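Local coordinates for xyloglucan-specific endo-beta-1,4-glucanase BoGH9A (Bacteroides ovatus, PDB 6DHT), which hydrolyses internal beta-1,4-glucosidic linkages in the backbone of xyloglucan, releasing xyloglucan oligosaccharides, at residues Y314-N318 with T330-T336; E42-W46 with T74-S78. The contacts are given in a common frame with arbitrary orientation. Residue numbers count along the deposited sequence, not the author numbering.

Overall arrangement
The two contacts belong to different domains and do not touch: their centres are about 50 Å apart, their nearest atoms about 35 Å, and they lie on opposite sides of the chain's centre. Contact 2 comes first in the sequence and packs the two sheets of the N-terminal Ig-like domain against each other, away from the annotated sites. Contact 1 belongs to the glycosyl hydrolase family 9 domain and borders its predicted catalytic centre. There the T330 side chain is about 5 Å from that of D171, the predicted nucleophile, and an imidazole, probably from the crystallisation liquor, hydrogen-bonds to both Y333 and E548, the predicted proton donor. At its other end, D335 binds a calcium ion.

Contact 1: residues Y314-N318 with T330-T336; sequences YYNQN and TGEYGDT. With CA (calcium ion), chain C; EDO (1,2-ethanediol), chain E; IMD (imidazole), chain B.
Segment 314-318 enters helix 317-321 at Q317, while 330-336 is an irregular loop; the two run obliquely antiparallel, their end-to-end directions 132° apart, and CA atoms pair Y314 with T336 (5.9 Å), Y315 with G334 (5.4 Å) and Q317 with E332 (6.3 Å). E332, extended (chi1 and chi2 both t), carries its carboxylate to the helix start, where OE2 accepts a nearly linear hydrogen bond from Q317 N (2.9 Å). Water 3 links the same OE2 (2.7 Å) to N318 N (3.1 Å), while N316, the N-cap, satisfies L319 N. Q317 (chi1 t) reaches across: NE2 donates to T330 O (2.9 Å), while OE1 accepts from Y315 OH (2.8 Å) and is also hydrogen-bonded to K239 NZ. Y314, chi1 m, lays its ring under T336, whose CA sits 3.6 Å from the ring centroid, almost on the normal, a CH-pi contact. Water 1 bridges Y315 N (2.9 Å) and D335 O (2.7 Å). D335 OD2 binds calcium at 2.4 Å, alongside H337, D340, E341 and G376. A carboxylate suits first-turn amides, which lack an i-4 carbonyl, and a carboxamide donates and accepts at once; together they tie this loop beside the predicted active site to the helix.

Contact 2: residues E42-W46 with T74-S78; sequences EFVIW and TLDFS
F43 lays one face of its ring over L75: L75 CB stands 3.8 Å from the ring centroid, 16° off the normal, in a CH-pi contact, while F43 CD1 meets L75 CD2 at 3.7 Å. The p rotamer of F43 (chi1 75°) sends the ring across to the backbone of the other segment, where CE1 lies 3.7 Å from L75 CA and CZ 3.7 Å from D76 N. Segment 42-46 is a strand; 74-76 is a strand that turns off at F77 and S78. The two run in roughly the same direction, with F43 opposite L75 (CA to CA 7.2 Å) and I45 opposite F77 (7.8 Å). They are not neighbours in one sheet; they face each other through side chains, and the backbone of 42-46 bonds instead to strands 53-58 and 84-90. Alternation does the sorting: F43 and I45 point inward, as do L75 and F77, while V44 and D76 face elsewhere. F77, also p (chi1 45°), takes I45 CD1 over its ring face, 4.2 Å from the centroid; I45 CG1 lies 3.9 Å from F77 CB, and F43 CE2 3.8 Å from F77 CD1. Bulky aromatic and branched aliphatic groups suit this buried gap, which V90, L88 and F97 help to fill. The strand ends at D76, whose side chain closes an Asx turn: D76 OD1 accepts from S78 N (3.0 Å) and S78 OG (2.6 Å). Such side-chain packing between two antiparallel sheets is expected of a beta-sandwich, here the Ig-like N-terminal domain of this family 9 endoglucanase.

Contact 1: residues Y314-N318 with T330-T336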
loop_
_atom_site.group_PDB
_atom_site.type_symbol
_atom_site.label_atom_id
_atom_site.label_comp_id
_atom_site.label_asym_id
_atom_site.label_seq_id
_atom_site.Cartn_x
_atom_site.Cartn_y
_atom_site.Cartn_z
ATOM N N TYR A 314 -24.837 -2.732 1.346
ATOM C CA TYR A 314 -23.596 -3.024 2.054
ATOM C C TYR A 314 -23.360 -4.519 2.191
ATOM O O TYR A 314 -24.302 -5.324 2.124
ATOM C CB TYR A 314 -23.633 -2.391 3.436
ATOM C CG TYR A 314 -24.077 -0.950 3.410
ATOM C CD1 TYR A 314 -23.545 -0.056 2.487
ATOM C CD2 TYR A 314 -25.043 -0.488 4.291
ATOM C CE1 TYR A 314 -23.956 1.261 2.457
ATOM C CE2 TYR A 314 -25.458 0.822 4.271
ATOM C CZ TYR A 314 -24.914 1.695 3.356
ATOM O OH TYR A 314 -25.337 3.003 3.342
ATOM N N TYR A 315 -22.099 -4.888 2.402
ATOM C CA TYR A 315 -21.742 -6.272 2.625
ATOM C C TYR A 315 -21.682 -6.499 4.110
ATOM O O TYR A 315 -20.743 -6.066 4.776
ATOM C CB TYR A 315 -20.383 -6.642 2.016
ATOM C CG TYR A 315 -20.102 -8.127 2.158
ATOM C CD1 TYR A 315 -20.683 -9.030 1.285
ATOM C CD2 TYR A 315 -19.269 -8.616 3.150
ATOM C CE1 TYR A 315 -20.450 -10.388 1.399
ATOM C CE2 TYR A 315 -19.032 -9.973 3.276
ATOM C CZ TYR A 315 -19.632 -10.855 2.397
ATOM O OH TYR A 315 -19.415 -12.209 2.498
ATOM N N ASN A 316 -22.705 -7.168 4.633
ATOM C CA ASN A 316 -22.722 -7.590 6.028
ATOM C C ASN A 316 -22.685 -9.108 6.083
ATOM O O ASN A 316 -23.647 -9.774 5.685
ATOM C CB ASN A 316 -23.973 -7.070 6.741
ATOM C CG ASN A 316 -23.904 -7.264 8.235
ATOM O OD1 ASN A 316 -23.654 -8.364 8.712
ATOM N ND2 ASN A 316 -24.086 -6.184 8.985
ATOM N N GLN A 317 -21.578 -9.653 6.572
ATOM C CA GLN A 317 -21.361 -11.090 6.483
ATOM C C GLN A 317 -22.236 -11.837 7.481
ATOM O O GLN A 317 -22.762 -12.904 7.175
ATOM C CB GLN A 317 -19.896 -11.439 6.731
ATOM C CG GLN A 317 -19.547 -12.839 6.279
ATOM C CD GLN A 317 -18.106 -12.945 5.834
ATOM O OE1 GLN A 317 -17.809 -12.865 4.643
ATOM N NE2 GLN A 317 -17.216 -13.139 6.779
ATOM N N ASN A 318 -22.359 -11.285 8.677
ATOM C CA ASN A 318 -23.234 -11.873 9.689
ATOM C C ASN A 318 -24.672 -12.016 9.184
ATOM O O ASN A 318 -25.289 -13.073 9.346
ATOM C CB ASN A 318 -23.183 -11.055 10.978
ATOM C CG ASN A 318 -22.008 -11.444 11.874
ATOM O OD1 ASN A 318 -21.173 -12.274 11.501
ATOM N ND2 ASN A 318 -21.940 -10.843 13.063
ATOM N N THR A 330 -14.498 -15.628 5.864
ATOM C CA THR A 330 -13.243 -15.005 5.441
ATOM C C THR A 330 -13.402 -13.484 5.514
ATOM O O THR A 330 -14.389 -13.004 6.027
ATOM C CB THR A 330 -12.900 -15.442 4.037
ATOM O OG1 THR A 330 -13.969 -15.076 3.179
ATOM C CG2 THR A 330 -12.706 -16.955 3.980
ATOM N N GLY A 331 -12.437 -12.711 4.994
ATOM C CA GLY A 331 -12.406 -11.277 5.262
ATOM C C GLY A 331 -13.677 -10.537 4.864
ATOM O O GLY A 331 -14.169 -10.703 3.759
ATOM N N GLU A 332 -14.204 -9.710 5.766
ATOM C CA GLU A 332 -15.479 -9.069 5.500
ATOM C C GLU A 332 -15.350 -7.879 4.557
ATOM O O GLU A 332 -16.115 -7.772 3.602
ATOM C CB GLU A 332 -16.171 -8.619 6.778
ATOM C CG GLU A 332 -17.573 -8.110 6.503
ATOM C CD GLU A 332 -18.334 -7.746 7.763
ATOM O OE1 GLU A 332 -17.700 -7.206 8.701
ATOM O OE2 GLU A 332 -19.568 -7.997 7.798
ATOM N N TYR A 333 -14.396 -6.989 4.834
ATOM C CA TYR A 333 -14.311 -5.692 4.120
ATOM C C TYR A 333 -15.685 -5.055 4.068
ATOM O O TYR A 333 -16.200 -4.760 2.986
ATOM C CB TYR A 333 -13.723 -5.831 2.704
ATOM C CG TYR A 333 -12.249 -6.198 2.729
ATOM C CD1 TYR A 333 -11.287 -5.258 3.076
ATOM C CD2 TYR A 333 -11.823 -7.475 2.422
ATOM C CE1 TYR A 333 -9.930 -5.585 3.124
ATOM C CE2 TYR A 333 -10.470 -7.821 2.476
ATOM C CZ TYR A 333 -9.530 -6.843 2.814
ATOM O OH TYR A 333 -8.196 -7.135 2.884
ATOM N N GLY A 334 -16.266 -4.879 5.253
ATOM C CA GLY A 334 -17.597 -4.319 5.388
ATOM C C GLY A 334 -17.537 -2.818 5.585
ATOM O O GLY A 334 -16.527 -2.288 6.058
ATOM N N ASP A 335 -18.625 -2.142 5.233
ATOM C CA ASP A 335 -18.662 -0.690 5.247
ATOM C C ASP A 335 -20.105 -0.255 5.057
ATOM O O ASP A 335 -20.772 -0.725 4.138
ATOM C CB ASP A 335 -17.800 -0.179 4.076
ATOM C CG ASP A 335 -17.487 1.315 4.143
ATOM O OD1 ASP A 335 -17.828 2.013 5.122
ATOM O OD2 ASP A 335 -16.826 1.781 3.185
ATOM N N THR A 336 -20.585 0.635 5.921
ATOM C CA THR A 336 -21.930 1.202 5.757
ATOM C C THR A 336 -21.899 2.665 5.323
ATOM O O THR A 336 -22.927 3.346 5.327
ATOM C CB THR A 336 -22.758 1.090 7.055
ATOM O OG1 THR A 336 -22.071 1.740 8.129
ATOM C CG2 THR A 336 -22.989 -0.358 7.405
HETATM CA CA CA C . -16.331 4.035 2.527
HETATM C C1 EDO E . -10.246 -7.473 6.244
HETATM O O1 EDO E . -10.168 -8.632 7.075
HETATM C C2 EDO E . -11.103 -6.413 6.930
HETATM O O2 EDO E . -12.473 -6.843 6.983
HETATM N N1 IMD B . -4.900 -8.564 5.832
HETATM C C2 IMD B . -5.950 -8.468 4.987
HETATM N N3 IMD B . -6.242 -7.153 4.841
HETATM C C4 IMD B . -5.392 -6.433 5.606
HETATM C C5 IMD B . -4.541 -7.328 6.234
HETATM O O HOH W 1 -20.230 -2.683 2.317
HETATM O O HOH W 2 -21.198 -3.761 6.253
HETATM O O HOH W 3 -20.726 -9.063 10.000
HETATM O O HOH W 4 -16.436 4.450 4.954
#

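Contact 2: residues E42-W46 with T74-S78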
loop_
_atom_site.group_PDB
_atom_site.type_symbol
_atom_site.label_atom_id
_atom_site.label_comp_id
_atom_site.label_asym_id
_atom_site.label_seq_id
_atom_site.Cartn_x
_atom_site.Cartn_y
_atom_site.Cartn_z
ATOM N N GLU A 42 27.838 12.222 22.752
ATOM C CA GLU A 42 28.628 12.496 21.563
ATOM C C GLU A 42 28.549 11.340 20.559
ATOM O O GLU A 42 28.463 10.188 20.951
ATOM C CB GLU A 42 30.066 12.690 22.019
ATOM C CG GLU A 42 31.066 12.968 20.951
ATOM C CD GLU A 42 32.447 13.177 21.545
ATOM O OE1 GLU A 42 32.559 13.979 22.496
ATOM O OE2 GLU A 42 33.407 12.529 21.079
ATOM N N PHE A 43 28.582 11.652 19.262
ATOM C CA PHE A 43 28.771 10.621 18.246
ATOM C C PHE A 43 29.716 11.090 17.166
ATOM O O PHE A 43 29.951 12.293 17.013
ATOM C CB PHE A 43 27.428 10.176 17.629
ATOM C CG PHE A 43 26.829 11.164 16.659
ATOM C CD1 PHE A 43 26.056 12.222 17.109
ATOM C CD2 PHE A 43 27.040 11.020 15.300
ATOM C CE1 PHE A 43 25.507 13.131 16.210
ATOM C CE2 PHE A 43 26.483 11.914 14.396
ATOM C CZ PHE A 43 25.725 12.967 14.855
ATOM N N VAL A 44 30.261 10.130 16.421
ATOM C CA VAL A 44 31.226 10.411 15.361
ATOM C C VAL A 44 30.886 9.586 14.118
ATOM O O VAL A 44 30.494 8.427 14.221
ATOM C CB VAL A 44 32.676 10.093 15.816
ATOM C CG1 VAL A 44 33.670 10.438 14.739
ATOM C CG2 VAL A 44 32.998 10.852 17.086
ATOM N N ILE A 45 31.030 10.207 12.952
ATOM C CA ILE A 45 30.935 9.490 11.694
ATOM C C ILE A 45 32.333 9.345 11.098
ATOM O O ILE A 45 33.070 10.334 10.986
ATOM C CB ILE A 45 30.038 10.253 10.688
ATOM C CG1 ILE A 45 28.664 10.573 11.319
ATOM C CG2 ILE A 45 29.918 9.487 9.371
ATOM C CD1 ILE A 45 27.851 9.386 11.732
ATOM N N TRP A 46 32.681 8.113 10.725
ATOM C CA TRP A 46 33.942 7.805 10.048
ATOM C C TRP A 46 33.729 7.273 8.640
ATOM O O TRP A 46 32.787 6.528 8.399
ATOM C CB TRP A 46 34.678 6.713 10.829
ATOM C CG TRP A 46 34.997 7.077 12.231
ATOM C CD1 TRP A 46 34.267 6.788 13.340
ATOM C CD2 TRP A 46 36.139 7.811 12.677
ATOM N NE1 TRP A 46 34.889 7.297 14.458
ATOM C CE2 TRP A 46 36.035 7.938 14.071
ATOM C CE3 TRP A 46 37.226 8.393 12.025
ATOM C CZ2 TRP A 46 36.989 8.611 14.834
ATOM C CZ3 TRP A 46 38.173 9.057 12.784
ATOM C CH2 TRP A 46 38.044 9.162 14.172
ATOM N N THR A 74 18.780 11.907 19.700
ATOM C CA THR A 74 18.855 12.173 18.273
ATOM C C THR A 74 20.275 12.488 17.839
ATOM O O THR A 74 20.957 13.332 18.441
ATOM C CB THR A 74 17.907 13.316 17.942
ATOM O OG1 THR A 74 16.567 12.875 18.181
ATOM C CG2 THR A 74 18.063 13.785 16.486
ATOM N N LEU A 75 20.713 11.800 16.792
ATOM C CA LEU A 75 22.012 11.994 16.184
ATOM C C LEU A 75 21.816 12.517 14.768
ATOM O O LEU A 75 21.372 11.765 13.902
ATOM C CB LEU A 75 22.743 10.657 16.130
ATOM C CG LEU A 75 22.657 9.800 17.391
ATOM C CD1 LEU A 75 23.452 8.521 17.199
ATOM C CD2 LEU A 75 23.168 10.552 18.658
ATOM N N ASP A 76 22.138 13.784 14.533
ATOM C CA ASP A 76 21.900 14.438 13.240
ATOM C C ASP A 76 23.218 14.690 12.505
ATOM O O ASP A 76 23.990 15.583 12.886
ATOM C CB ASP A 76 21.155 15.758 13.465
ATOM C CG ASP A 76 20.686 16.408 12.157
ATOM O OD1 ASP A 76 21.189 16.057 11.061
ATOM O OD2 ASP A 76 19.845 17.325 12.239
ATOM N N PHE A 77 23.463 13.908 11.456
ATOM C CA PHE A 77 24.653 14.025 10.620
ATOM C C PHE A 77 24.271 14.359 9.166
ATOM O O PHE A 77 24.954 13.981 8.200
ATOM C CB PHE A 77 25.489 12.744 10.701
ATOM C CG PHE A 77 24.692 11.482 10.589
ATOM C CD1 PHE A 77 24.030 10.970 11.681
ATOM C CD2 PHE A 77 24.625 10.784 9.388
ATOM C CE1 PHE A 77 23.272 9.792 11.579
ATOM C CE2 PHE A 77 23.879 9.601 9.285
ATOM C CZ PHE A 77 23.203 9.109 10.386
ATOM N N SER A 78 23.184 15.116 9.031
ATOM C CA SER A 78 22.670 15.538 7.722
ATOM C C SER A 78 23.713 16.223 6.841
ATOM O O SER A 78 23.666 16.137 5.617
ATOM C CB SER A 78 21.465 16.477 7.915
ATOM O OG SER A 78 20.406 15.854 8.600
#